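Local coordinates for Lin0012 protein (Listeria innocua, PDB 3K17), which probably acts as an ATP-dependent phosphomevalonate kinase of the GHMP family, serving the mevalonate route to isopentenyl diphosphate, at the interface of chains A and B. Numbering follows the deposited sequence. Chains: chain A/B, Lin0012 protein.

The interface of chains A and B. Residues chain A 194, 198-199; chain B 48.
At the C-terminal end of helix 192-197 of chain A, A:Glu198 and A:Pro199 meet B:Arg48, which lies in the loop between strands 37-45 and 50-52 of chain B. The core of this small patch is a salt bridge in which the arginine presents the side of its guanidinium, NE and NH2, to one carboxylate oxygen. B:Arg48 NH2 donates to A:Glu198 OE1 at 3.0 Å, using the syn lone pair. B:Arg48 NE donates to A:Glu198 OE1 at 3.1 Å, also from the syn side but tilted out of the carboxylate plane. Both bonds are moderately bent. OE1 lies nearly in the guanidinium plane; the carboxylate plane is turned 63° from it, and both N-H groups converge on OE1 in place of a flat two-oxygen pairing. The glutamate reaches this position with CG anti to its backbone N (chi1 -169°) and a bend at chi2. Its CB packs over the broad apolar face of the A:Trp194 indole, 3.8 Å above the plane and toward the rim, which probably helps to steady the carboxylate-bearing chain. A:Pro199, a rigid ring, offers its CD to B:Arg48 CG, 3.7 Å away. Long and flexible, the arginine, bent at chi2, can thus rest the CB-CG part of its stem against proline while its charged end pairs with glutamate. The patch hides 114 Å² of an interface between two copies that is not an exact two-fold; it may help hold the deposited assembly together, or may be a crystal-packing contact.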
# COMPACT_ATOMS: atom_id res chain seq x y z
N TRP A 194 -10.72 -7.00 22.63
CA TRP A 194 -10.57 -5.78 21.83
C TRP A 194 -9.83 -6.13 20.54
O TRP A 194 -10.19 -5.69 19.46
CB TRP A 194 -9.78 -4.72 22.61
CG TRP A 194 -9.65 -3.43 21.87
CD1 TRP A 194 -10.52 -2.38 21.89
CD2 TRP A 194 -8.62 -3.08 20.95
NE1 TRP A 194 -10.09 -1.39 21.04
CE2 TRP A 194 -8.93 -1.80 20.44
CE3 TRP A 194 -7.45 -3.72 20.50
CZ2 TRP A 194 -8.12 -1.14 19.50
CZ3 TRP A 194 -6.65 -3.07 19.56
CH2 TRP A 194 -6.99 -1.80 19.08
N GLU A 198 -11.34 -5.50 16.73
CA GLU A 198 -10.73 -4.38 16.03
C GLU A 198 -10.14 -4.79 14.69
O GLU A 198 -9.62 -5.89 14.54
CB GLU A 198 -9.61 -3.79 16.89
CG GLU A 198 -9.07 -2.46 16.40
CD GLU A 198 -10.08 -1.34 16.53
OE1 GLU A 198 -11.01 -1.46 17.36
OE2 GLU A 198 -9.93 -0.32 15.82
N PRO A 199 -10.24 -3.92 13.68
CA PRO A 199 -9.66 -4.26 12.37
C PRO A 199 -8.16 -4.07 12.52
O PRO A 199 -7.71 -3.07 13.06
CB PRO A 199 -10.27 -3.21 11.44
CG PRO A 199 -11.56 -2.88 12.09
CD PRO A 199 -11.16 -2.78 13.55
N ARG B 48 -16.89 -0.43 13.69
CA ARG B 48 -16.08 0.25 12.69
C ARG B 48 -16.61 -0.11 11.31
O ARG B 48 -17.30 -1.12 11.14
CB ARG B 48 -14.62 -0.21 12.73
CG ARG B 48 -14.04 -0.50 14.10
CD ARG B 48 -13.84 0.76 14.90
NE ARG B 48 -13.16 0.48 16.16
CZ ARG B 48 -13.23 1.25 17.24
NH1 ARG B 48 -13.95 2.36 17.20
NH2 ARG B 48 -12.59 0.91 18.34